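PDB 2D0W: cytochrome cL from Hyphomicrobium denitrificans, which probably accepts electrons from methanol dehydrogenase during methanol oxidation, carrying them on a covalently bound haem. Local coordinates for residues G61-I66 and G101-H106; D15-G18 and G24-T27; C47-E52 and A158-A163; N7-E12 and W80-N85. All blocks are in the same frame, centred on the assembly; numbering follows the deposited sequence.

Along this chain of helices and loops, without strands, contact 2 lies wholly inside the loop that contact 4 closes, contact 1 lies inside the long loop that contact 3 closes, and contact 4 crosses contacts 1 and 3. Contacts 1 and 4, with centres about 15 Å apart, share the haem: the first supplies the axial ligands of the iron, the second holds the propionates. Contact 2, centred about 22 Å from contact 1, joins helix 16-19 to the loop before helix 28-36. Contact 3 lies across the chain's centre from contact 4, about 29 Å away between centres, and packs helix 149-161 on helix 48-58. The haem-bearing core is thus packed at its margins by both N-terminal and C-terminal segments.

Contact 1 (G61-I66 and G101-H106). With ZN (zinc ion), chain C; ZN (zinc ion), chain D; HEM (protoporphyrin IX containing Fe), chain H.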
loop_
_atom_site.group_PDB
_atom_site.type_symbol
_atom_site.label_atom_id
_atom_site.label_comp_id
_atom_site.label_asym_id
_atom_site.label_seq_id
_atom_site.Cartn_x
_atom_site.Cartn_y
_atom_site.Cartn_z
ATOM N N GLY A 61 3.786 13.965 -4.612
ATOM C CA GLY A 61 4.381 14.923 -5.551
ATOM C C GLY A 61 4.371 14.357 -6.957
ATOM O O GLY A 61 4.205 15.076 -7.928
ATOM N N CYS A 62 4.510 13.046 -7.076
ATOM C CA CYS A 62 4.437 12.419 -8.383
ATOM C C CYS A 62 3.095 11.746 -8.718
ATOM O O CYS A 62 2.687 11.706 -9.881
ATOM C CB CYS A 62 5.548 11.399 -8.482
ATOM S SG CYS A 62 7.203 12.194 -8.444
ATOM N N HIS A 63 2.447 11.138 -7.718
ATOM C CA HIS A 63 1.280 10.277 -7.979
ATOM C C HIS A 63 -0.038 11.010 -7.626
ATOM O O HIS A 63 -1.154 10.544 -7.957
ATOM C CB HIS A 63 1.446 8.936 -7.233
ATOM C CG HIS A 63 2.490 8.008 -7.831
ATOM N ND1 HIS A 63 2.308 7.348 -9.024
ATOM C CD2 HIS A 63 3.699 7.610 -7.373
ATOM C CE1 HIS A 63 3.344 6.588 -9.292
ATOM N NE2 HIS A 63 4.219 6.727 -8.299
ATOM N N GLY A 64 0.083 12.172 -6.971
ATOM C CA GLY A 64 -1.076 13.001 -6.665
ATOM C C GLY A 64 -1.557 12.762 -5.243
ATOM O O GLY A 64 -1.305 11.678 -4.672
ATOM N N HIS A 65 -2.234 13.764 -4.670
ATOM C CA HIS A 65 -2.538 13.757 -3.254
ATOM C C HIS A 65 -3.592 12.717 -2.973
ATOM O O HIS A 65 -3.636 12.191 -1.869
ATOM C CB HIS A 65 -2.986 15.152 -2.711
ATOM C CG HIS A 65 -4.323 15.605 -3.221
ATOM N ND1 HIS A 65 -4.605 15.700 -4.558
ATOM C CD2 HIS A 65 -5.460 15.973 -2.571
ATOM C CE1 HIS A 65 -5.850 16.117 -4.721
ATOM N NE2 HIS A 65 -6.395 16.273 -3.528
ATOM N N ILE A 66 -4.428 12.407 -3.958
ATOM C CA ILE A 66 -5.377 11.278 -3.830
ATOM C C ILE A 66 -5.084 10.064 -4.750
ATOM O O ILE A 66 -5.929 9.192 -4.910
ATOM C CB ILE A 66 -6.874 11.727 -3.785
ATOM C CG1 ILE A 66 -7.355 12.371 -5.121
ATOM C CG2 ILE A 66 -7.035 12.688 -2.642
ATOM C CD1 ILE A 66 -8.908 12.402 -5.268
ATOM N N GLY A 101 12.416 4.481 -14.893
ATOM C CA GLY A 101 12.484 5.923 -14.919
ATOM C C GLY A 101 12.607 6.513 -13.544
ATOM O O GLY A 101 13.433 6.087 -12.745
ATOM N N MET A 102 11.744 7.474 -13.255
ATOM C CA MET A 102 11.800 8.204 -12.003
ATOM C C MET A 102 11.235 7.446 -10.792
ATOM O O MET A 102 11.412 7.882 -9.644
ATOM C CB MET A 102 11.060 9.532 -12.161
ATOM C CG MET A 102 11.678 10.426 -13.208
ATOM S SD MET A 102 13.096 11.347 -12.631
ATOM C CE MET A 102 14.458 10.155 -12.665
ATOM N N MET A 103 10.530 6.350 -11.050
ATOM C CA MET A 103 10.106 5.459 -9.956
ATOM C C MET A 103 11.298 4.656 -9.405
ATOM O O MET A 103 11.620 3.571 -9.908
ATOM C CB MET A 103 9.010 4.500 -10.429
ATOM C CG MET A 103 8.421 3.639 -9.292
ATOM S SD MET A 103 7.867 4.664 -7.887
ATOM C CE MET A 103 7.696 3.302 -6.700
ATOM N N GLY A 104 11.964 5.199 -8.395
ATOM C CA GLY A 104 13.099 4.520 -7.768
ATOM C C GLY A 104 12.678 3.573 -6.657
ATOM O O GLY A 104 11.501 3.493 -6.335
ATOM N N PRO A 105 13.646 2.873 -6.038
ATOM C CA PRO A 105 13.293 2.027 -4.889
ATOM C C PRO A 105 13.082 2.827 -3.597
ATOM O O PRO A 105 13.691 3.881 -3.418
ATOM C CB PRO A 105 14.452 1.060 -4.796
ATOM C CG PRO A 105 15.655 1.841 -5.351
ATOM C CD PRO A 105 15.090 2.813 -6.360
ATOM N N HIS A 106 12.164 2.360 -2.754
ATOM C CA HIS A 106 11.832 3.052 -1.500
ATOM C C HIS A 106 11.956 2.043 -0.351
ATOM O O HIS A 106 11.715 2.369 0.796
ATOM C CB HIS A 106 10.419 3.675 -1.569
ATOM C CG HIS A 106 10.251 4.673 -2.681
ATOM N ND1 HIS A 106 10.599 6.003 -2.558
ATOM C CD2 HIS A 106 9.796 4.522 -3.950
ATOM C CE1 HIS A 106 10.419 6.618 -3.710
ATOM N NE2 HIS A 106 9.921 5.740 -4.571
HETATM ZN ZN ZN C . -3.248 15.321 -5.881
HETATM ZN ZN ZN D . 10.975 6.693 -0.474
HETATM C CHA HEM H . 5.120 3.808 -10.970
HETATM C CHB HEM H . 3.973 3.824 -6.230
HETATM C CHC HEM H . 6.955 7.574 -5.330
HETATM C CHD HEM H . 7.076 8.249 -10.136
HETATM C C1A HEM H . 4.582 3.396 -9.748
HETATM C C2A HEM H . 3.803 2.199 -9.457
HETATM C C3A HEM H . 3.475 2.234 -8.166
HETATM C C4A HEM H . 4.046 3.426 -7.552
HETATM C CMA HEM H . 2.616 1.195 -7.375
HETATM C CAA HEM H . 3.371 1.134 -10.490
HETATM C CBA HEM H . 2.053 1.643 -11.101
HETATM C CGA HEM H . 1.403 0.618 -12.022
HETATM O O1A HEM H . 1.774 -0.580 -11.977
HETATM O O2A HEM H . 0.512 1.022 -12.807
HETATM C C1B HEM H . 4.715 4.802 -5.557
HETATM C C2B HEM H . 4.761 5.138 -4.129
HETATM C C3B HEM H . 5.586 6.042 -3.910
HETATM C C4B HEM H . 6.136 6.507 -5.145
HETATM C CMB HEM H . 3.827 4.445 -3.138
HETATM C CAB HEM H . 6.165 6.419 -2.537
HETATM C CBB HEM H . 6.672 5.518 -1.753
HETATM C C1C HEM H . 7.237 8.113 -6.566
HETATM C C2C HEM H . 8.169 9.220 -6.859
HETATM C C3C HEM H . 8.148 9.430 -8.162
HETATM C C4C HEM H . 7.315 8.390 -8.788
HETATM C CMC HEM H . 8.550 10.214 -5.773
HETATM C CAC HEM H . 8.650 10.651 -8.999
HETATM C CBC HEM H . 9.842 11.101 -8.717
HETATM C C1D HEM H . 6.672 7.124 -10.827
HETATM C C2D HEM H . 6.798 6.900 -12.255
HETATM C C3D HEM H . 6.204 5.520 -12.516
HETATM C C4D HEM H . 5.742 5.034 -11.230
HETATM C CMD HEM H . 7.428 7.876 -13.295
HETATM C CAD HEM H . 6.088 4.731 -13.869
HETATM C CBD HEM H . 7.225 3.712 -13.756
HETATM C CGD HEM H . 7.118 2.568 -14.734
HETATM O O1D HEM H . 7.939 1.635 -14.681
HETATM O O2D HEM H . 6.186 2.590 -15.549
HETATM N NA HEM H . 4.682 4.106 -8.567
HETATM N NB HEM H . 5.545 5.752 -6.114
HETATM N NC HEM H . 6.777 7.599 -7.769
HETATM N ND HEM H . 6.028 6.017 -10.282
HETATM FE FE HEM H . 5.828 5.811 -8.149
HETATM O O HOH W 1 9.498 6.362 1.063
#
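H63 and M103 meet through the haem iron, one from each face of the porphyrin, in the histidine-methionine ligation of a class I c-type cytochrome. H63 closes the CXXCH haem-attachment motif that begins at C59. Its NE2 binds the iron at 1.9 Å, and SD of M103 binds it at 2.4 Å. M103 SD lies at the edge of the H63 imidazole, near its plane, 4.2 Å from H63 NE2, a separation so close to the sum of the two metal bonds that the ligands must stand almost directly opposed. ND1 of H63 is hydrogen-bonded to the carbonyl of P73, which fixes the rotation of the ring and is likely to make NE2 a stronger donor to the metal. M103 has CG anti to its backbone N (chi1 -174°) and then bends at chi2, which lays CB over pyrrole D and brings the sulfur onto the iron from the side opposite H63. An uncharged, soft thioether suits an iron that must be stable when reduced. C62 ties the porphyrin down by the covalent bond from SG to HEM CAC. Beyond H63 the helix stops at G64, whose positive phi suits glycine, and H65 shares a zinc with E68. H106 holds another zinc through ND1, with D109 and a water, while one face of its ring lies against HEM CBB and its NE2 comes 3.6 Å from HEM CHC.

Contact 2 (D15-G18 and G24-T27); sequences DVEG and GRDT
A weak polar contact at the surface joins E17, in the short helix 16-19, to R25, in the loop that leads to helix 28-36. The guanidinium of R25 presents its edge to the backbone carbonyl of E17, which lies near its plane. NH1 and NH2 each reach E17 O at 3.4 Å, with angles of 141° and 139°, so both N-H groups converge weakly on one carbonyl oxygen. The chain of R25, bent at chi2 and chi3, also brings NH2 to 3.8 Å from E17 CB. The carboxylate adds a long salt bridge, E17 OE2 to R25 NH2 at 3.9 Å, its plane 80° from the guanidinium. Both segments carry a helix N-cap: D15 OD2 accepts weakly from G18 N, and T27 OG1 caps V30 N while bonding D113. Arginine suits its place because NH1 also bonds P21 O. With an alanine here, the carbonyls of E17 and P21 would probably be left without these donors and the E17 carboxylate without its distant positive partner.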
loop_
_atom_site.group_PDB
_atom_site.type_symbol
_atom_site.label_atom_id
_atom_site.label_comp_id
_atom_site.label_asym_id
_atom_site.label_seq_id
_atom_site.Cartn_x
_atom_site.Cartn_y
_atom_site.Cartn_z
ATOM N N ASP A 15 16.615 -7.678 -1.906
ATOM C CA ASP A 15 17.188 -8.071 -0.606
ATOM C C ASP A 15 16.500 -7.340 0.535
ATOM O O ASP A 15 17.029 -6.384 1.095
ATOM C CB ASP A 15 18.728 -7.957 -0.577
ATOM C CG ASP A 15 19.336 -8.304 0.786
ATOM O OD1 ASP A 15 20.473 -7.882 0.996
ATOM O OD2 ASP A 15 18.718 -8.990 1.631
ATOM N N VAL A 16 15.299 -7.812 0.856
ATOM C CA VAL A 16 14.444 -7.192 1.862
ATOM C C VAL A 16 15.149 -7.027 3.221
ATOM O O VAL A 16 15.252 -5.931 3.730
ATOM C CB VAL A 16 13.074 -7.923 1.974
ATOM C CG1 VAL A 16 12.237 -7.321 3.088
ATOM C CG2 VAL A 16 12.337 -7.872 0.644
ATOM N N GLU A 17 15.686 -8.111 3.779
ATOM C CA GLU A 17 16.345 -8.016 5.103
ATOM C C GLU A 17 17.590 -7.141 5.103
ATOM O O GLU A 17 17.950 -6.516 6.108
ATOM C CB GLU A 17 16.695 -9.402 5.604
ATOM C CG GLU A 17 15.753 -10.489 5.112
ATOM C CD GLU A 17 14.713 -10.875 6.131
ATOM O OE1 GLU A 17 13.568 -11.189 5.721
ATOM O OE2 GLU A 17 15.057 -10.879 7.343
ATOM N N GLY A 18 18.258 -7.094 3.964
ATOM C CA GLY A 18 19.473 -6.320 3.859
ATOM C C GLY A 18 19.201 -4.840 3.726
ATOM O O GLY A 18 19.979 -4.022 4.217
ATOM N N GLY A 24 10.994 -1.621 13.036
ATOM C CA GLY A 24 9.657 -1.680 12.442
ATOM C C GLY A 24 9.389 -2.963 11.675
ATOM O O GLY A 24 8.503 -3.010 10.817
ATOM N N ARG A 25 10.143 -4.018 11.979
ATOM C CA ARG A 25 9.875 -5.312 11.375
ATOM C C ARG A 25 9.185 -6.251 12.357
ATOM O O ARG A 25 8.546 -7.235 11.953
ATOM C CB ARG A 25 11.153 -5.971 10.812
ATOM C CG ARG A 25 12.327 -5.065 10.741
ATOM C CD ARG A 25 13.154 -5.052 9.479
ATOM N NE ARG A 25 14.043 -6.187 9.375
ATOM C CZ ARG A 25 15.229 -6.193 8.769
ATOM N NH1 ARG A 25 15.743 -5.100 8.224
ATOM N NH2 ARG A 25 15.923 -7.324 8.736
ATOM N N ASP A 26 9.354 -5.995 13.646
ATOM C CA ASP A 26 8.889 -6.957 14.641
ATOM C C ASP A 26 7.403 -6.727 15.007
ATOM O O ASP A 26 7.100 -6.516 16.179
ATOM C CB ASP A 26 9.800 -6.919 15.905
ATOM C CG ASP A 26 9.324 -7.882 17.022
ATOM O OD1 ASP A 26 8.743 -8.943 16.718
ATOM O OD2 ASP A 26 9.523 -7.572 18.219
ATOM N N THR A 27 6.491 -6.725 14.032
ATOM C CA THR A 27 5.052 -6.502 14.350
ATOM C C THR A 27 4.249 -7.686 13.826
ATOM O O THR A 27 4.695 -8.371 12.877
ATOM C CB THR A 27 4.467 -5.167 13.771
ATOM O OG1 THR A 27 4.259 -5.321 12.362
ATOM C CG2 THR A 27 5.398 -3.953 14.043
#

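Contact 3 (C47-E52 and A158-A163)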
loop_
_atom_site.group_PDB
_atom_site.type_symbol
_atom_site.label_atom_id
_atom_site.label_comp_id
_atom_site.label_asym_id
_atom_site.label_seq_id
_atom_site.Cartn_x
_atom_site.Cartn_y
_atom_site.Cartn_z
ATOM N N CYS A 47 -5.372 2.220 10.620
ATOM C CA CYS A 47 -4.053 2.289 9.977
ATOM C C CYS A 47 -3.937 3.363 8.887
ATOM O O CYS A 47 -2.840 3.670 8.422
ATOM C CB CYS A 47 -3.740 0.923 9.374
ATOM S SG CYS A 47 -3.871 -0.350 10.622
ATOM N N LEU A 48 -5.080 3.922 8.485
ATOM C CA LEU A 48 -5.149 4.838 7.327
ATOM C C LEU A 48 -4.501 6.191 7.441
ATOM O O LEU A 48 -3.750 6.556 6.525
ATOM C CB LEU A 48 -6.570 4.938 6.740
ATOM C CG LEU A 48 -7.144 3.579 6.308
ATOM C CD1 LEU A 48 -8.603 3.725 5.946
ATOM C CD2 LEU A 48 -6.327 2.885 5.197
ATOM N N PRO A 49 -4.768 6.955 8.540
ATOM C CA PRO A 49 -4.053 8.240 8.692
ATOM C C PRO A 49 -2.529 8.129 8.569
ATOM O O PRO A 49 -1.893 8.969 7.937
ATOM C CB PRO A 49 -4.510 8.684 10.098
ATOM C CG PRO A 49 -5.841 8.022 10.357
ATOM C CD PRO A 49 -5.730 6.690 9.644
ATOM N N LYS A 50 -1.945 7.140 9.217
ATOM C CA LYS A 50 -0.520 6.955 9.081
ATOM C C LYS A 50 -0.094 6.619 7.623
ATOM O O LYS A 50 0.858 7.232 7.092
ATOM C CB LYS A 50 0.035 5.961 10.077
ATOM C CG LYS A 50 1.540 5.751 9.901
ATOM C CD LYS A 50 2.303 6.739 10.719
ATOM C CE LYS A 50 3.774 6.725 10.298
ATOM N NZ LYS A 50 4.537 7.806 10.969
ATOM N N GLY A 51 -0.835 5.739 6.961
ATOM C CA GLY A 51 -0.556 5.442 5.540
ATOM C C GLY A 51 -0.626 6.696 4.717
ATOM O O GLY A 51 0.257 6.951 3.908
ATOM N N GLU A 52 -1.654 7.527 4.962
ATOM C CA GLU A 52 -1.804 8.801 4.233
ATOM C C GLU A 52 -0.672 9.776 4.475
ATOM O O GLU A 52 -0.168 10.402 3.517
ATOM C CB GLU A 52 -3.114 9.494 4.619
ATOM C CG GLU A 52 -3.275 10.845 4.003
ATOM C CD GLU A 52 -4.506 11.571 4.554
ATOM O OE1 GLU A 52 -4.776 11.433 5.744
ATOM O OE2 GLU A 52 -5.179 12.276 3.789
ATOM N N ALA A 158 -10.832 12.069 10.736
ATOM C CA ALA A 158 -11.050 12.231 12.177
ATOM C C ALA A 158 -11.388 10.902 12.872
ATOM O O ALA A 158 -10.677 10.498 13.800
ATOM C CB ALA A 158 -12.121 13.332 12.456
ATOM N N ALA A 159 -12.411 10.196 12.380
ATOM C CA ALA A 159 -12.803 8.856 12.878
ATOM C C ALA A 159 -11.704 7.773 12.761
ATOM O O ALA A 159 -11.519 6.929 13.663
ATOM C CB ALA A 159 -14.012 8.397 12.151
ATOM N N ALA A 160 -10.985 7.777 11.637
ATOM C CA ALA A 160 -9.880 6.828 11.467
ATOM C C ALA A 160 -8.844 7.072 12.563
ATOM O O ALA A 160 -8.330 6.133 13.181
ATOM C CB ALA A 160 -9.257 7.001 10.072
ATOM N N GLU A 161 -8.562 8.349 12.813
ATOM C CA GLU A 161 -7.560 8.727 13.815
ATOM C C GLU A 161 -7.889 8.256 15.228
ATOM O O GLU A 161 -6.975 8.024 16.003
ATOM C CB GLU A 161 -7.286 10.222 13.808
ATOM C CG GLU A 161 -6.280 10.644 12.759
ATOM C CD GLU A 161 -6.357 12.124 12.433
ATOM O OE1 GLU A 161 -5.442 12.583 11.697
ATOM O OE2 GLU A 161 -7.313 12.820 12.914
ATOM N N LYS A 162 -9.171 8.095 15.543
ATOM C CA LYS A 162 -9.586 7.608 16.870
ATOM C C LYS A 162 -9.588 6.075 17.007
ATOM O O LYS A 162 -9.797 5.534 18.103
ATOM C CB LYS A 162 -10.965 8.170 17.253
ATOM C CG LYS A 162 -11.047 9.662 17.300
ATOM C CD LYS A 162 -12.462 10.114 17.679
ATOM C CE LYS A 162 -12.522 11.602 18.055
ATOM N NZ LYS A 162 -13.095 12.469 16.998
ATOM N N ALA A 163 -9.358 5.371 15.901
ATOM C CA ALA A 163 -9.365 3.929 15.909
ATOM C C ALA A 163 -7.957 3.369 16.016
ATOM O O ALA A 163 -6.944 4.071 15.744
ATOM C CB ALA A 163 -10.051 3.400 14.653
#
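A160 is the residue of 158-163 that first meets P49, pressing its methyl group against the proline ring. Its CB lies 3.6 Å from both CD and CG of P49, an apolar fit that a small side chain allows where helix 149-161 runs against helix 48-58; A160 also packs on W152. Proline suits its place because the first turn of a helix has no need of its amide hydrogen.

E161 comes next. Its CG stands 3.6 Å from P49 CG and 3.7 Å from P49 CB, and the side chain crosses the ring at a slant. The methylene CG is what touches the proline; the chain runs on extended beyond it (chi2 160°) and carries the carboxylate past the ring. There E161 OE1 is 6.1 Å from the like-charged E52 OE1, which could raise the proton affinity of either group slightly. E52, whose OE2 is hydrogen-bonded to W152 NE1, is a known zinc ligand with E153, though this chain holds no zinc there. It belongs to helix 48-58, the N-terminal helix of the cytochrome c fold, ahead of the haem-binding motif, and with L48 it also touches helix 112-124.

At K162 the backbone N bonds only weakly to the carbonyls of A158 and A159. A163 N reaches A160 O at 3.0 Å, after which the chain runs on to C165, joined by a disulfide to C47.

Contact 4 (N7-E12 and W80-N85); sequences NTVTGE and WTYPKN. With HEM (protoporphyrin IX containing Fe), chain H.
T8 and V9 pack against the ring of Y82, in the loop that holds both haem propionates in this cytochrome c fold. The tight part is T8: its methyl CG2 sits over one face of the phenol in a CH-pi contact, 3.9 Å from the ring centroid and 28° off the normal. The T8 chi1 of -69° sets OG1 beside the backbone N, which puts CG2 anti to it, and the hydroxyl is turned instead to T94 OG1, so a threonine serves both needs. T81 CG2 lies against the opposite face of the ring, offset toward the rim, so a methyl group sits on each side. The looser side is V9, exposed and oblique to the ring, with CG2 3.6 Å from Y82 CE1. At the ring's edge Y82 OH donates a very short hydrogen bond, 2.5 Å, to HEM O1D. A phenylalanine in its place would probably leave that propionate oxygen without its hydroxyl mate. The other propionate is held within the 80-85 loop: Y82 N at 3.1 Å and N85 ND2 at 2.7 Å both donate to HEM O1A, N85 OD1 being taken by T94. Its second oxygen, HEM O2A, receives T81 N at 2.7 Å with an angle of 149°.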
loop_
_atom_site.group_PDB
_atom_site.type_symbol
_atom_site.label_atom_id
_atom_site.label_comp_id
_atom_site.label_asym_id
_atom_site.label_seq_id
_atom_site.Cartn_x
_atom_site.Cartn_y
_atom_site.Cartn_z
ATOM N N ASN A 7 12.171 -7.830 -8.055
ATOM C CA ASN A 7 11.944 -6.596 -8.760
ATOM C C ASN A 7 10.832 -6.715 -9.838
ATOM O O ASN A 7 10.894 -7.563 -10.729
ATOM C CB ASN A 7 13.276 -6.109 -9.349
ATOM C CG ASN A 7 13.181 -4.711 -9.918
ATOM O OD1 ASN A 7 13.697 -3.792 -9.329
ATOM N ND2 ASN A 7 12.516 -4.549 -11.055
ATOM N N THR A 8 9.820 -5.853 -9.717
ATOM C CA THR A 8 8.701 -5.736 -10.673
ATOM C C THR A 8 9.111 -5.768 -12.159
ATOM O O THR A 8 8.526 -6.535 -12.971
ATOM C CB THR A 8 7.851 -4.503 -10.327
ATOM O OG1 THR A 8 7.190 -4.772 -9.096
ATOM C CG2 THR A 8 6.768 -4.255 -11.316
ATOM N N VAL A 9 10.109 -4.961 -12.513
ATOM C CA VAL A 9 10.529 -4.865 -13.933
ATOM C C VAL A 9 11.659 -5.859 -14.317
ATOM O O VAL A 9 11.689 -6.386 -15.447
ATOM C CB VAL A 9 10.849 -3.404 -14.402
ATOM C CG1 VAL A 9 10.843 -3.303 -15.991
ATOM C CG2 VAL A 9 9.833 -2.466 -13.913
ATOM N N THR A 10 12.565 -6.171 -13.408
ATOM C CA THR A 10 13.636 -7.118 -13.795
ATOM C C THR A 10 13.515 -8.589 -13.364
ATOM O O THR A 10 14.063 -9.472 -14.036
ATOM C CB THR A 10 15.050 -6.618 -13.417
ATOM O OG1 THR A 10 16.012 -7.497 -14.043
ATOM C CG2 THR A 10 15.260 -6.662 -11.965
ATOM N N GLY A 11 12.826 -8.855 -12.255
ATOM C CA GLY A 11 12.798 -10.200 -11.677
ATOM C C GLY A 11 13.994 -10.489 -10.767
ATOM O O GLY A 11 14.137 -11.605 -10.280
ATOM N N GLU A 12 14.863 -9.501 -10.555
ATOM C CA GLU A 12 16.015 -9.674 -9.676
ATOM C C GLU A 12 15.532 -9.738 -8.232
ATOM O O GLU A 12 14.626 -9.008 -7.840
ATOM C CB GLU A 12 17.029 -8.549 -9.835
ATOM C CG GLU A 12 18.227 -8.697 -8.920
ATOM C CD GLU A 12 19.343 -7.700 -9.184
ATOM O OE1 GLU A 12 20.498 -8.060 -8.898
ATOM O OE2 GLU A 12 19.086 -6.559 -9.654
ATOM N N TRP A 80 -3.536 -1.081 -14.171
ATOM C CA TRP A 80 -2.143 -1.153 -13.688
ATOM C C TRP A 80 -1.169 -1.448 -14.814
ATOM O O TRP A 80 -1.357 -2.401 -15.584
ATOM C CB TRP A 80 -1.987 -2.214 -12.592
ATOM C CG TRP A 80 -2.829 -1.938 -11.416
ATOM C CD1 TRP A 80 -4.116 -2.351 -11.210
ATOM C CD2 TRP A 80 -2.481 -1.149 -10.286
ATOM N NE1 TRP A 80 -4.584 -1.881 -10.007
ATOM C CE2 TRP A 80 -3.599 -1.140 -9.421
ATOM C CE3 TRP A 80 -1.340 -0.433 -9.919
ATOM C CZ2 TRP A 80 -3.599 -0.443 -8.208
ATOM C CZ3 TRP A 80 -1.338 0.250 -8.725
ATOM C CH2 TRP A 80 -2.460 0.234 -7.875
ATOM N N THR A 81 -0.119 -0.640 -14.899
ATOM C CA THR A 81 0.992 -0.927 -15.809
ATOM C C THR A 81 1.571 -2.301 -15.580
ATOM O O THR A 81 1.896 -3.004 -16.539
ATOM C CB THR A 81 2.140 0.126 -15.652
ATOM O OG1 THR A 81 1.618 1.400 -15.982
ATOM C CG2 THR A 81 3.319 -0.156 -16.607
ATOM N N TYR A 82 1.764 -2.661 -14.308
ATOM C CA TYR A 82 2.290 -3.955 -13.906
ATOM C C TYR A 82 1.130 -4.608 -13.158
ATOM O O TYR A 82 0.813 -4.217 -12.022
ATOM C CB TYR A 82 3.496 -3.734 -12.983
ATOM C CG TYR A 82 4.566 -2.928 -13.654
ATOM C CD1 TYR A 82 5.468 -3.537 -14.562
ATOM C CD2 TYR A 82 4.675 -1.552 -13.415
ATOM C CE1 TYR A 82 6.446 -2.790 -15.197
ATOM C CE2 TYR A 82 5.638 -0.794 -14.066
ATOM C CZ TYR A 82 6.513 -1.410 -14.958
ATOM O OH TYR A 82 7.449 -0.614 -15.601
ATOM N N PRO A 83 0.443 -5.549 -13.803
ATOM C CA PRO A 83 -0.795 -6.072 -13.170
ATOM C C PRO A 83 -0.671 -6.888 -11.852
ATOM O O PRO A 83 -1.652 -6.996 -11.141
ATOM C CB PRO A 83 -1.504 -6.848 -14.318
ATOM C CG PRO A 83 -0.399 -7.166 -15.336
ATOM C CD PRO A 83 0.707 -6.123 -15.147
ATOM N N LYS A 84 0.495 -7.433 -11.525
ATOM C CA LYS A 84 0.716 -8.006 -10.185
ATOM C C LYS A 84 0.597 -6.958 -9.052
ATOM O O LYS A 84 0.664 -7.304 -7.869
ATOM C CB LYS A 84 2.081 -8.700 -10.092
ATOM C CG LYS A 84 2.110 -10.104 -10.720
ATOM C CD LYS A 84 3.409 -10.880 -10.393
ATOM C CE LYS A 84 3.701 -11.934 -11.475
ATOM N NZ LYS A 84 5.153 -12.371 -11.554
ATOM N N ASN A 85 0.417 -5.699 -9.420
ATOM C CA ASN A 85 0.145 -4.638 -8.441
ATOM C C ASN A 85 -1.302 -4.677 -7.889
ATOM O O ASN A 85 -1.632 -3.944 -6.986
ATOM C CB ASN A 85 0.538 -3.252 -8.981
ATOM C CG ASN A 85 2.070 -3.030 -9.019
ATOM O OD1 ASN A 85 2.841 -3.632 -8.233
ATOM N ND2 ASN A 85 2.516 -2.127 -9.914
HETATM C CHA HEM H . 5.120 3.808 -10.970
HETATM C CHB HEM H . 3.973 3.824 -6.230
HETATM C CHC HEM H . 6.955 7.574 -5.330
HETATM C CHD HEM H . 7.076 8.249 -10.136
HETATM C C1A HEM H . 4.582 3.396 -9.748
HETATM C C2A HEM H . 3.803 2.199 -9.457
HETATM C C3A HEM H . 3.475 2.234 -8.166
HETATM C C4A HEM H . 4.046 3.426 -7.552
HETATM C CMA HEM H . 2.616 1.195 -7.375
HETATM C CAA HEM H . 3.371 1.134 -10.490
HETATM C CBA HEM H . 2.053 1.643 -11.101
HETATM C CGA HEM H . 1.403 0.618 -12.022
HETATM O O1A HEM H . 1.774 -0.580 -11.977
HETATM O O2A HEM H . 0.512 1.022 -12.807
HETATM C C1B HEM H . 4.715 4.802 -5.557
HETATM C C2B HEM H . 4.761 5.138 -4.129
HETATM C C3B HEM H . 5.586 6.042 -3.910
HETATM C C4B HEM H . 6.136 6.507 -5.145
HETATM C CMB HEM H . 3.827 4.445 -3.138
HETATM C CAB HEM H . 6.165 6.419 -2.537
HETATM C CBB HEM H . 6.672 5.518 -1.753
HETATM C C1C HEM H . 7.237 8.113 -6.566
HETATM C C2C HEM H . 8.169 9.220 -6.859
HETATM C C3C HEM H . 8.148 9.430 -8.162
HETATM C C4C HEM H . 7.315 8.390 -8.788
HETATM C CMC HEM H . 8.550 10.214 -5.773
HETATM C CAC HEM H . 8.650 10.651 -8.999
HETATM C CBC HEM H . 9.842 11.101 -8.717
HETATM C C1D HEM H . 6.672 7.124 -10.827
HETATM C C2D HEM H . 6.798 6.900 -12.255
HETATM C C3D HEM H . 6.204 5.520 -12.516
HETATM C C4D HEM H . 5.742 5.034 -11.230
HETATM C CMD HEM H . 7.428 7.876 -13.295
HETATM C CAD HEM H . 6.088 4.731 -13.869
HETATM C CBD HEM H . 7.225 3.712 -13.756
HETATM C CGD HEM H . 7.118 2.568 -14.734
HETATM O O1D HEM H . 7.939 1.635 -14.681
HETATM O O2D HEM H . 6.186 2.590 -15.549
HETATM N NA HEM H . 4.682 4.106 -8.567
HETATM N NB HEM H . 5.545 5.752 -6.114
HETATM N NC HEM H . 6.777 7.599 -7.769
HETATM N ND HEM H . 6.028 6.017 -10.282
HETATM FE FE HEM H . 5.828 5.811 -8.149
#